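Local coordinates for mutual gliding-motility protein MglA (Myxococcus xanthus DK 1622, PDB 6H17), which binds and hydrolyses GTP as an intracellular switch of the small GTPase superfamily, coordinating the two gliding motilities and setting the direction and speed of movement, at residues E10-I15 / R73-T78; G65-F70 / L186-L191; S105-M110 / N147-E152; P135-Y140 / P164-V169. One frame throughout, in Å; residues are numbered along the deposited sequence.

How the interactions relate
Interactions 1 and 4 each join neighbouring parallel strands of the central sheet by backbone hydrogen bonds, on opposite sides of the chain's centre. Interaction 4 is buried and interaction 1 partly buried; 1 adds a lysine-aromatic contact, 4 a tyrosine-glutamate hydrogen bond. Interaction 2 lies at the surface and is purely apolar: there the loop before strand 71-78 meets helix 176-193, whose V187, L188 and L191 also pack on the strands of interaction 1. Interaction 3, partly buried, ties two loops by backbone and amide hydrogen bonds and touches interaction 4 where V151 meets Q167 and Y140. P135 of interaction 4 packs on L186 and V187, so helix 176-193 borders both strand pairs.

Interaction 1. Residues E10-I15 / R73-T78; sequences EINCKI and RFHLYT. With SO4 (sulfate ion), chain E.
Strands 10-15 and 73-78 run parallel, their axes 4.6 Å apart at closest approach and inclined by 25°. Five backbone hydrogen bonds join them, from R73 N to I11 O at the start to Y77 N to I15 O at the end, with C13 and I15 each using both N and O. On the face bearing C13, I15, F74 and L76, C13 CB sits over the F74 ring near its rim, 3.9 Å from CD1, while I15 CG1 meets the ring's edge. In one of two C13 conformers the sulfur also lies over this face, a tentative sulfur-aromatic contact. On the face bearing K14, the lysine has CG anti to its backbone N (chi1 -180°) and an extended chain that crosses Y77 at about a right angle. Its CE lies over the Y77 ring toward the rim, 3.7 Å from CE2, and NZ forms a cation-pi contact 4.6 Å from the ring centroid. An alanine at Y77 would probably leave K14 CE and NZ without this ring face. Hydrogen bonds to I92 O and K94 O also hold NZ, so in this central-sheet pair of the GTPase fold the lysine's charge is probably stabilised by carbonyls and aromatic face together.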
# COMPACT_ATOMS: atom_id res chain seq x y z
N GLU A 10 -5.41 15.52 16.59
CA GLU A 10 -5.08 15.08 15.24
C GLU A 10 -4.39 13.73 15.27
O GLU A 10 -3.52 13.48 16.10
CB GLU A 10 -4.17 16.11 14.54
CG GLU A 10 -4.87 17.47 14.42
CD GLU A 10 -4.18 18.45 13.49
OE1 GLU A 10 -4.66 19.60 13.38
OE2 GLU A 10 -3.16 18.07 12.86
N ILE A 11 -4.81 12.87 14.35
CA ILE A 11 -4.21 11.55 14.15
C ILE A 11 -3.73 11.46 12.71
O ILE A 11 -4.50 11.72 11.78
CB ILE A 11 -5.23 10.43 14.42
CG1 ILE A 11 -5.75 10.49 15.86
CG2 ILE A 11 -4.63 9.07 14.10
CD1 ILE A 11 -6.87 9.52 16.14
N ASN A 12 -2.48 11.06 12.53
CA ASN A 12 -1.96 10.78 11.20
C ASN A 12 -1.58 9.31 11.11
O ASN A 12 -0.86 8.80 11.98
CB ASN A 12 -0.76 11.67 10.88
CG ASN A 12 -1.16 13.12 10.70
OD1 ASN A 12 -2.22 13.43 10.13
ND2 ASN A 12 -0.34 14.02 11.21
N CYS A 13 -2.13 8.65 10.10
CA CYS A 13 -1.90 7.23 9.83
C CYS A 13 -1.08 7.13 8.55
O CYS A 13 -1.12 8.03 7.70
CB CYS A 13 -3.24 6.51 9.65
SG CYS A 13 -4.28 6.50 11.16
N LYS A 14 -0.32 6.03 8.43
CA LYS A 14 0.51 5.79 7.26
C LYS A 14 0.16 4.46 6.61
O LYS A 14 0.16 3.41 7.28
CB LYS A 14 1.96 5.78 7.70
CG LYS A 14 2.97 5.55 6.61
CD LYS A 14 4.37 5.74 7.17
CE LYS A 14 5.39 5.89 6.07
NZ LYS A 14 6.75 6.16 6.62
N ILE A 15 -0.13 4.50 5.31
CA ILE A 15 -0.37 3.31 4.51
C ILE A 15 0.74 3.21 3.48
O ILE A 15 1.01 4.19 2.77
CB ILE A 15 -1.72 3.38 3.77
CG1 ILE A 15 -2.89 3.58 4.72
CG2 ILE A 15 -1.90 2.15 2.86
CD1 ILE A 15 -2.98 2.60 5.76
N ARG A 73 -6.12 11.74 9.33
CA ARG A 73 -5.68 11.80 7.94
C ARG A 73 -4.82 10.58 7.65
O ARG A 73 -4.05 10.13 8.51
CB ARG A 73 -4.92 13.08 7.65
CG ARG A 73 -5.78 14.36 7.72
CD ARG A 73 -6.88 14.40 6.67
NE ARG A 73 -7.74 15.59 6.81
CZ ARG A 73 -8.93 15.62 7.41
NH1 ARG A 73 -9.61 16.76 7.47
NH2 ARG A 73 -9.47 14.52 7.93
N PHE A 74 -5.00 10.04 6.46
CA PHE A 74 -4.20 8.93 5.96
C PHE A 74 -3.17 9.46 4.98
O PHE A 74 -3.50 10.24 4.07
CB PHE A 74 -5.10 7.91 5.27
CG PHE A 74 -5.89 7.07 6.23
CD1 PHE A 74 -5.50 5.77 6.52
CD2 PHE A 74 -7.01 7.58 6.86
CE1 PHE A 74 -6.21 5.00 7.41
CE2 PHE A 74 -7.73 6.80 7.75
CZ PHE A 74 -7.32 5.52 8.02
N HIS A 75 -1.93 9.02 5.14
CA HIS A 75 -0.82 9.38 4.25
C HIS A 75 -0.42 8.12 3.52
O HIS A 75 0.10 7.18 4.12
CB HIS A 75 0.33 9.97 5.05
CG HIS A 75 -0.03 11.27 5.71
ND1 HIS A 75 0.73 11.82 6.72
CD2 HIS A 75 -1.05 12.13 5.49
CE1 HIS A 75 0.17 12.96 7.10
NE2 HIS A 75 -0.90 13.17 6.37
N LEU A 76 -0.70 8.09 2.23
CA LEU A 76 -0.36 6.96 1.38
C LEU A 76 1.01 7.17 0.76
O LEU A 76 1.31 8.26 0.25
CB LEU A 76 -1.37 6.81 0.25
CG LEU A 76 -2.71 6.17 0.59
CD1 LEU A 76 -3.37 6.72 1.80
CD2 LEU A 76 -3.65 6.24 -0.64
N TYR A 77 1.83 6.11 0.81
CA TYR A 77 3.16 6.09 0.21
C TYR A 77 3.27 4.89 -0.71
O TYR A 77 2.67 3.84 -0.45
CB TYR A 77 4.25 5.92 1.28
CG TYR A 77 4.50 7.13 2.18
CD1 TYR A 77 5.59 7.93 1.96
CD2 TYR A 77 3.65 7.45 3.23
CE1 TYR A 77 5.85 9.02 2.77
CE2 TYR A 77 3.90 8.56 4.05
CZ TYR A 77 5.01 9.32 3.79
OH TYR A 77 5.28 10.43 4.57
N THR A 78 4.05 5.04 -1.77
CA THR A 78 4.58 3.87 -2.47
C THR A 78 6.06 3.75 -2.16
O THR A 78 6.65 4.61 -1.50
CB THR A 78 4.36 3.97 -3.98
OG1 THR A 78 5.18 5.01 -4.52
CG2 THR A 78 2.91 4.20 -4.31
S SO4 E . -13.26 16.02 7.90
O1 SO4 E . -14.45 15.81 8.75
O2 SO4 E . -12.04 16.05 8.74
O3 SO4 E . -13.14 14.88 6.97
O4 SO4 E . -13.39 17.25 7.13

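Interaction 2. Residues G65-F70 / L186-L191; sequences GEIRGF and LVLTEL
Apolar contacts carry the whole meeting of I67 and G65 with L188 and L191, and no hydrogen bond crosses between the two segments. The I67 and L188 side chains lie alongside each other and point in opposite senses. The isoleucine has CG1 anti to its carbonyl carbon (chi1 -57°), and CD1 ends 3.7 Å from L188 CD2. CG1 of I67 touches the same methyl at 3.8 Å, so one branch of the leucine meets the last two carbons of the isoleucine chain. Farther along the helix, L191 CB makes a looser contact with I67 CD1 at 4.2 Å.

The other branch of L188 packs against backbone: its CD1 lies 3.5 Å from G65 CA and 3.8 Å from G65 C. G65 has no side chain, and its CA can therefore come this close to the methyl. The loop ends the beta hairpin of strands 52-62 and 71-78, which probably corresponds to the interswitch of Arf-family GTPases, and contains a type II beta turn from I67 to F70, closed by a hydrogen bond from F70 N to I67 O of 3.1 Å. L188 and L191 lie one helical turn apart on helix 176-193, the last helix of the chain. An alanine at L188 would probably open a gap beside I67 CD1 and G65 CA.

Packing beyond the segments continues inward, with L188 on F74 and L191 on C13, while I67 also touches T72.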
# COMPACT_ATOMS: atom_id res chain seq x y z
N GLY A 65 -12.10 7.46 6.82
CA GLY A 65 -12.99 7.42 7.96
C GLY A 65 -12.53 8.28 9.12
O GLY A 65 -11.43 8.84 9.16
N GLU A 66 -13.39 8.33 10.11
CA GLU A 66 -13.23 9.21 11.26
C GLU A 66 -13.17 8.41 12.55
O GLU A 66 -13.80 7.35 12.67
CB GLU A 66 -14.47 10.11 11.27
CG GLU A 66 -14.44 11.36 12.07
CD GLU A 66 -15.68 12.20 11.80
OE1 GLU A 66 -15.54 13.42 11.59
OE2 GLU A 66 -16.79 11.60 11.75
N ILE A 67 -12.37 8.90 13.48
CA ILE A 67 -12.38 8.53 14.90
C ILE A 67 -13.02 9.71 15.63
O ILE A 67 -12.53 10.85 15.52
CB ILE A 67 -10.94 8.31 15.41
CG1 ILE A 67 -10.22 7.24 14.57
CG2 ILE A 67 -10.95 7.96 16.88
CD1 ILE A 67 -10.85 5.90 14.67
N ARG A 68 -14.08 9.46 16.39
CA ARG A 68 -14.82 10.53 17.04
C ARG A 68 -13.88 11.35 17.91
O ARG A 68 -13.12 10.79 18.70
CB ARG A 68 -15.93 9.92 17.90
CG ARG A 68 -16.57 10.88 18.87
CD ARG A 68 -17.78 11.56 18.30
NE ARG A 68 -18.88 11.46 19.25
CZ ARG A 68 -19.95 10.69 19.09
NH1 ARG A 68 -20.89 10.67 20.02
NH2 ARG A 68 -20.10 9.95 18.00
N GLY A 69 -13.96 12.67 17.79
CA GLY A 69 -13.19 13.58 18.61
C GLY A 69 -11.80 13.90 18.10
O GLY A 69 -11.05 14.60 18.80
N PHE A 70 -11.45 13.43 16.91
CA PHE A 70 -10.16 13.68 16.30
C PHE A 70 -10.36 14.00 14.82
O PHE A 70 -11.40 13.68 14.24
CB PHE A 70 -9.23 12.44 16.37
CG PHE A 70 -8.82 12.06 17.77
CD1 PHE A 70 -9.62 11.23 18.53
CD2 PHE A 70 -7.64 12.53 18.31
CE1 PHE A 70 -9.25 10.89 19.83
CE2 PHE A 70 -7.26 12.19 19.59
CZ PHE A 70 -8.06 11.37 20.35
N LEU A 186 -9.37 -1.38 8.37
CA LEU A 186 -8.59 -2.17 9.32
C LEU A 186 -7.73 -1.28 10.21
O LEU A 186 -7.62 -1.53 11.42
CB LEU A 186 -7.71 -3.17 8.57
CG LEU A 186 -8.46 -4.29 7.86
CD1 LEU A 186 -7.47 -5.12 7.03
CD2 LEU A 186 -9.21 -5.17 8.82
N VAL A 187 -7.12 -0.24 9.64
CA VAL A 187 -6.30 0.68 10.42
C VAL A 187 -7.17 1.42 11.44
O VAL A 187 -6.79 1.57 12.60
CB VAL A 187 -5.56 1.65 9.48
CG1 VAL A 187 -4.96 2.81 10.27
CG2 VAL A 187 -4.48 0.90 8.70
N LEU A 188 -8.33 1.91 11.01
CA LEU A 188 -9.21 2.63 11.94
C LEU A 188 -9.67 1.73 13.08
O LEU A 188 -9.77 2.17 14.23
CB LEU A 188 -10.41 3.19 11.18
CG LEU A 188 -10.14 4.42 10.32
CD1 LEU A 188 -11.34 4.65 9.41
CD2 LEU A 188 -9.87 5.66 11.15
N THR A 189 -10.00 0.47 12.78
CA THR A 189 -10.42 -0.45 13.83
C THR A 189 -9.32 -0.60 14.87
O THR A 189 -9.61 -0.63 16.08
CB THR A 189 -10.80 -1.79 13.21
OG1 THR A 189 -11.97 -1.62 12.39
CG2 THR A 189 -11.08 -2.83 14.29
N GLU A 190 -8.06 -0.67 14.44
CA GLU A 190 -6.96 -0.78 15.39
C GLU A 190 -6.83 0.49 16.23
O GLU A 190 -6.62 0.41 17.45
CB GLU A 190 -5.65 -1.10 14.67
CG GLU A 190 -5.58 -2.51 14.11
CD GLU A 190 -5.99 -3.56 15.13
OE1 GLU A 190 -5.36 -3.62 16.20
OE2 GLU A 190 -6.96 -4.32 14.86
N LEU A 191 -6.95 1.66 15.60
CA LEU A 191 -6.92 2.91 16.36
C LEU A 191 -7.97 2.91 17.46
O LEU A 191 -7.69 3.28 18.60
CB LEU A 191 -7.16 4.08 15.42
CG LEU A 191 -5.98 4.51 14.56
CD1 LEU A 191 -6.46 5.55 13.57
CD2 LEU A 191 -4.86 5.04 15.43

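Interaction 3. Residues S105-M110 / N147-E152; sequences SQIERM and NAVTVE. With SO4 (sulfate ion), chain D.
Beside the NKxD motif of the predicted guanine-nucleotide site, N141 to D144, the loop from strand 98-104 into helix 110-125 meets the one leading into helix 151-158, and Q106 and A148 form a single backbone bridge. V149 N donates to S105 O at 2.8 Å with an N-H...O angle of 171°. I107 N donates to N147 O at 2.9 Å. Around this bridge the N147 amide reaches across. Its CG stands between the backbone N and the carbonyl carbon (chi1 53°), and its ND2 donates to Q106 OE1 at 3.1 Å and, in one of two E108 conformers, to E108 OE1 at 2.8 Å. Both acceptors lie near the N147 amide plane. The Q106 amide is turned almost perpendicular to that plane, at 88°; the E108 carboxylate, also turned steeply to it, receives the bond on its syn side, somewhat out of its own plane. Where both bonds form, they probably limit rotation of the amide.

Apolar groups back the polar ones: V149 CG2 touches I107 CB at 3.7 Å, their side chains crossing at about a right angle, and A148 CB meets S105 CB at 3.8 Å. R109 points elsewhere, holding a sulfate, probably from the crystallisation liquor. V149 O accepts from R143 NH1, S105 OG bonds to N141 O at the end of strand 136-141, and V149, S105 and M110 pack on M154 of helix 151-158.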
# COMPACT_ATOMS: atom_id res chain seq x y z
N SER A 105 -0.02 -9.64 -11.69
CA SER A 105 -0.57 -10.95 -12.01
C SER A 105 0.13 -11.64 -13.17
O SER A 105 -0.12 -12.83 -13.40
CB SER A 105 -2.06 -10.85 -12.37
OG SER A 105 -2.85 -10.49 -11.24
N GLN A 106 0.96 -10.95 -13.95
CA GLN A 106 1.62 -11.60 -15.08
C GLN A 106 2.44 -12.79 -14.60
O GLN A 106 3.21 -12.71 -13.64
CB GLN A 106 2.54 -10.62 -15.79
CG GLN A 106 1.84 -9.47 -16.43
CD GLN A 106 2.80 -8.52 -17.08
OE1 GLN A 106 3.05 -8.59 -18.29
NE2 GLN A 106 3.38 -7.64 -16.29
N ILE A 107 2.33 -13.91 -15.32
CA ILE A 107 2.97 -15.15 -14.89
C ILE A 107 4.48 -14.99 -14.80
O ILE A 107 5.12 -15.52 -13.88
CB ILE A 107 2.51 -16.31 -15.79
CG1 ILE A 107 2.88 -17.66 -15.17
CG2 ILE A 107 3.07 -16.17 -17.22
CD1 ILE A 107 2.09 -18.81 -15.76
N GLU A 108 5.07 -14.19 -15.70
CA GLU A 108 6.51 -13.96 -15.69
C GLU A 108 6.99 -13.27 -14.42
O GLU A 108 8.18 -13.36 -14.09
CB GLU A 108 6.89 -13.12 -16.92
CG GLU A 108 6.64 -13.81 -18.26
CD GLU A 108 5.25 -13.54 -18.84
OE1 GLU A 108 4.34 -13.06 -18.13
OE2 GLU A 108 5.07 -13.82 -20.05
N ARG A 109 6.10 -12.58 -13.72
CA ARG A 109 6.46 -11.79 -12.55
C ARG A 109 6.13 -12.49 -11.25
O ARG A 109 6.26 -11.88 -10.19
CB ARG A 109 5.78 -10.42 -12.61
CG ARG A 109 6.25 -9.58 -13.80
CD ARG A 109 7.72 -9.21 -13.68
NE ARG A 109 7.93 -8.16 -12.69
CZ ARG A 109 9.11 -7.83 -12.17
NH1 ARG A 109 10.22 -8.49 -12.49
NH2 ARG A 109 9.20 -6.84 -11.31
N MET A 110 5.74 -13.76 -11.28
CA MET A 110 5.42 -14.44 -10.03
C MET A 110 6.62 -14.53 -9.10
O MET A 110 6.47 -14.34 -7.89
CB MET A 110 4.81 -15.82 -10.28
CG MET A 110 4.44 -16.56 -8.98
SD MET A 110 3.30 -15.63 -7.90
CE MET A 110 1.72 -15.99 -8.66
N ASN A 147 -1.60 -12.81 -20.09
CA ASN A 147 -0.65 -13.63 -19.36
C ASN A 147 -0.86 -13.57 -17.84
O ASN A 147 0.01 -14.03 -17.10
CB ASN A 147 0.79 -13.25 -19.75
CG ASN A 147 1.09 -11.74 -19.61
OD1 ASN A 147 0.25 -10.89 -19.88
ND2 ASN A 147 2.33 -11.42 -19.24
N ALA A 148 -1.99 -13.04 -17.37
CA ALA A 148 -2.29 -13.04 -15.95
C ALA A 148 -2.56 -14.45 -15.46
O ALA A 148 -3.28 -15.23 -16.09
CB ALA A 148 -3.51 -12.16 -15.68
N VAL A 149 -2.00 -14.77 -14.29
CA VAL A 149 -2.29 -16.02 -13.58
C VAL A 149 -3.73 -15.99 -13.10
O VAL A 149 -4.32 -14.94 -12.89
CB VAL A 149 -1.27 -16.08 -12.42
CG1 VAL A 149 -1.59 -17.18 -11.42
CG2 VAL A 149 0.14 -16.26 -12.98
N THR A 150 -4.33 -17.17 -12.93
CA THR A 150 -5.70 -17.17 -12.45
C THR A 150 -5.76 -16.67 -11.00
O THR A 150 -4.78 -16.73 -10.26
CB THR A 150 -6.34 -18.56 -12.52
OG1 THR A 150 -5.76 -19.38 -11.50
CG2 THR A 150 -6.15 -19.19 -13.87
N VAL A 151 -6.92 -16.14 -10.61
CA VAL A 151 -7.05 -15.60 -9.26
C VAL A 151 -6.82 -16.69 -8.22
O VAL A 151 -6.16 -16.48 -7.20
CB VAL A 151 -8.42 -14.92 -9.08
CG1 VAL A 151 -8.61 -14.56 -7.60
CG2 VAL A 151 -8.53 -13.70 -9.94
N GLU A 152 -7.35 -17.89 -8.47
CA GLU A 152 -7.16 -18.98 -7.54
C GLU A 152 -5.68 -19.30 -7.37
O GLU A 152 -5.22 -19.57 -6.26
CB GLU A 152 -7.91 -20.22 -8.03
CG GLU A 152 -7.87 -21.38 -7.05
CD GLU A 152 -8.61 -22.60 -7.57
OE1 GLU A 152 -8.73 -23.58 -6.80
OE2 GLU A 152 -9.06 -22.59 -8.73
S SO4 D . 12.86 -5.98 -10.75
O1 SO4 D . 11.58 -5.29 -10.61
O2 SO4 D . 13.46 -6.15 -9.43
O3 SO4 D . 12.69 -7.30 -11.35
O4 SO4 D . 13.73 -5.13 -11.57

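Interaction 4. Residues P135-Y140 / P164-V169; sequences PYVIQY and PEYQAV. With GSP (5'-guanosine-diphosphate-monothiophosphate), chain C.
Y140 and E165 meet through a hydrogen bond from the tyrosine OH to E165 OE1, 2.7 Å long, with the ring and carboxylate planes turned 77° apart. The hydroxyl approaches from above the carboxylate plane, 55° out of it. E165 CG stands between its backbone N and carbonyl carbon, and the extended chain beyond it carries the carboxylate out to the Y140 hydroxyl. The carboxylate has further partners: OE2 forms a salt bridge with R155 and OE1 accepts from N159. I138 lies alongside E165, pointing the same way, with CG2 3.6 Å from E165 CB. On the other face of the sheet, V137 CG1 meets the edge of the Y166 ring, 3.6 Å from CD2, and A168 CB presses on the Q139 amide, 3.3 Å from CD. That amide is held at both ends, by N28 and T179. Between these two layers the strands run parallel, joined by four backbone hydrogen bonds, including Y140 N to Y166 O at 2.8 Å. The pair closes the beta-alpha-beta unit formed with helix 151-158, and V169 CA comes 3.4 Å from O6 of the bound nucleotide. Helix 151-158 covers Y140 and I138, helix 176-193 packs on Y166, and strand 98-104 flanks 136-141.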
# COMPACT_ATOMS: atom_id res chain seq x y z
N PRO A 135 -2.52 -4.43 9.90
CA PRO A 135 -3.51 -4.28 8.82
C PRO A 135 -2.85 -4.46 7.46
O PRO A 135 -1.86 -3.80 7.14
CB PRO A 135 -4.01 -2.85 9.02
CG PRO A 135 -3.93 -2.69 10.53
CD PRO A 135 -2.64 -3.34 10.90
N TYR A 136 -3.41 -5.36 6.65
CA TYR A 136 -2.74 -5.84 5.45
C TYR A 136 -3.76 -6.37 4.46
O TYR A 136 -4.59 -7.21 4.81
CB TYR A 136 -1.72 -6.93 5.84
CG TYR A 136 -1.15 -7.71 4.69
CD1 TYR A 136 -0.73 -7.07 3.54
CD2 TYR A 136 -1.02 -9.09 4.75
CE1 TYR A 136 -0.22 -7.78 2.47
CE2 TYR A 136 -0.50 -9.81 3.68
CZ TYR A 136 -0.11 -9.14 2.54
OH TYR A 136 0.41 -9.79 1.44
N VAL A 137 -3.70 -5.88 3.23
CA VAL A 137 -4.57 -6.29 2.14
C VAL A 137 -3.69 -6.57 0.94
O VAL A 137 -2.68 -5.89 0.73
CB VAL A 137 -5.60 -5.19 1.81
CG1 VAL A 137 -6.43 -5.53 0.58
CG2 VAL A 137 -6.49 -4.92 3.04
N ILE A 138 -4.07 -7.57 0.16
CA ILE A 138 -3.34 -7.92 -1.06
C ILE A 138 -4.20 -7.61 -2.29
O ILE A 138 -5.41 -7.88 -2.30
CB ILE A 138 -2.84 -9.38 -1.05
CG1 ILE A 138 -1.88 -9.60 -2.24
CG2 ILE A 138 -3.97 -10.37 -1.06
CD1 ILE A 138 -0.94 -10.81 -2.04
N GLN A 139 -3.56 -7.07 -3.31
CA GLN A 139 -4.20 -6.74 -4.57
C GLN A 139 -3.56 -7.54 -5.69
O GLN A 139 -2.33 -7.52 -5.85
CB GLN A 139 -4.04 -5.25 -4.85
CG GLN A 139 -4.75 -4.78 -6.10
CD GLN A 139 -4.47 -3.34 -6.42
OE1 GLN A 139 -3.55 -3.03 -7.18
NE2 GLN A 139 -5.27 -2.44 -5.85
N TYR A 140 -4.38 -8.22 -6.48
CA TYR A 140 -3.92 -8.94 -7.66
C TYR A 140 -4.16 -8.02 -8.85
O TYR A 140 -5.25 -7.99 -9.42
CB TYR A 140 -4.64 -10.27 -7.82
CG TYR A 140 -4.62 -11.16 -6.59
CD1 TYR A 140 -3.49 -11.28 -5.79
CD2 TYR A 140 -5.75 -11.87 -6.22
CE1 TYR A 140 -3.49 -12.11 -4.66
CE2 TYR A 140 -5.77 -12.68 -5.10
CZ TYR A 140 -4.63 -12.79 -4.33
OH TYR A 140 -4.61 -13.59 -3.20
N PRO A 164 -7.63 -10.12 3.34
CA PRO A 164 -8.49 -9.57 2.29
C PRO A 164 -7.73 -9.41 0.99
O PRO A 164 -6.59 -8.92 0.98
CB PRO A 164 -8.94 -8.22 2.87
CG PRO A 164 -8.87 -8.43 4.36
CD PRO A 164 -7.65 -9.29 4.56
N GLU A 165 -8.36 -9.79 -0.12
CA GLU A 165 -7.73 -9.77 -1.43
C GLU A 165 -8.68 -9.15 -2.44
O GLU A 165 -9.90 -9.33 -2.36
CB GLU A 165 -7.34 -11.17 -1.90
CG GLU A 165 -8.50 -12.14 -1.99
CD GLU A 165 -8.09 -13.51 -2.52
OE1 GLU A 165 -7.03 -14.03 -2.12
OE2 GLU A 165 -8.83 -14.05 -3.36
N TYR A 166 -8.13 -8.39 -3.38
CA TYR A 166 -8.90 -7.69 -4.40
C TYR A 166 -8.25 -7.83 -5.76
O TYR A 166 -7.06 -7.56 -5.91
CB TYR A 166 -9.05 -6.20 -4.04
CG TYR A 166 -9.89 -6.03 -2.81
CD1 TYR A 166 -11.26 -5.96 -2.90
CD2 TYR A 166 -9.31 -6.02 -1.56
CE1 TYR A 166 -12.05 -5.86 -1.77
CE2 TYR A 166 -10.09 -5.93 -0.42
CZ TYR A 166 -11.44 -5.85 -0.54
OH TYR A 166 -12.23 -5.75 0.60
N GLN A 167 -9.05 -8.20 -6.76
CA GLN A 167 -8.63 -8.10 -8.15
C GLN A 167 -8.59 -6.64 -8.57
O GLN A 167 -9.47 -5.87 -8.21
CB GLN A 167 -9.66 -8.79 -9.04
CG GLN A 167 -9.66 -10.28 -8.98
CD GLN A 167 -10.42 -10.86 -10.16
OE1 GLN A 167 -10.05 -10.67 -11.32
NE2 GLN A 167 -11.51 -11.52 -9.86
N ALA A 168 -7.59 -6.28 -9.37
CA ALA A 168 -7.47 -4.90 -9.82
C ALA A 168 -6.97 -4.77 -11.25
O ALA A 168 -6.26 -5.64 -11.78
CB ALA A 168 -6.56 -4.09 -8.91
N VAL A 169 -7.36 -3.64 -11.85
CA VAL A 169 -6.77 -3.13 -13.09
C VAL A 169 -6.51 -1.65 -12.78
O VAL A 169 -7.38 -0.79 -12.98
CB VAL A 169 -7.68 -3.29 -14.31
CG1 VAL A 169 -6.97 -2.80 -15.56
CG2 VAL A 169 -8.10 -4.72 -14.48
PG GSP C . 8.13 1.07 -9.27
O3B GSP C . 6.74 0.62 -10.06
S1G GSP C . 9.53 0.66 -10.45
O2G GSP C . 7.94 2.56 -8.93
O3G GSP C . 8.14 0.24 -7.98
PB GSP C . 5.21 0.83 -9.72
O1B GSP C . 4.69 -0.31 -8.93
O2B GSP C . 4.98 2.18 -9.14
PA GSP C . 3.66 1.77 -11.97
O1A GSP C . 2.44 2.04 -11.23
O2A GSP C . 4.47 2.91 -12.40
O3A GSP C . 4.57 0.73 -11.19
O5' GSP C . 3.23 0.87 -13.22
C5' GSP C . 4.21 0.38 -14.12
C4' GSP C . 3.59 0.15 -15.50
O4' GSP C . 2.55 -0.85 -15.40
C3' GSP C . 2.94 1.39 -16.04
O3' GSP C . 3.17 1.47 -17.44
C2' GSP C . 1.45 1.22 -15.78
O2' GSP C . 0.60 1.89 -16.66
C1' GSP C . 1.34 -0.31 -15.90
N9 GSP C . 0.22 -0.89 -15.18
C8 GSP C . -0.08 -0.68 -13.87
N7 GSP C . -1.19 -1.38 -13.55
C5 GSP C . -1.59 -2.04 -14.68
C6 GSP C . -2.67 -2.88 -14.95
O6 GSP C . -3.54 -3.24 -14.12
N1 GSP C . -2.77 -3.34 -16.23
C2 GSP C . -1.86 -3.02 -17.20
N2 GSP C . -2.01 -3.52 -18.41
N3 GSP C . -0.81 -2.20 -16.97
C4 GSP C . -0.72 -1.73 -15.71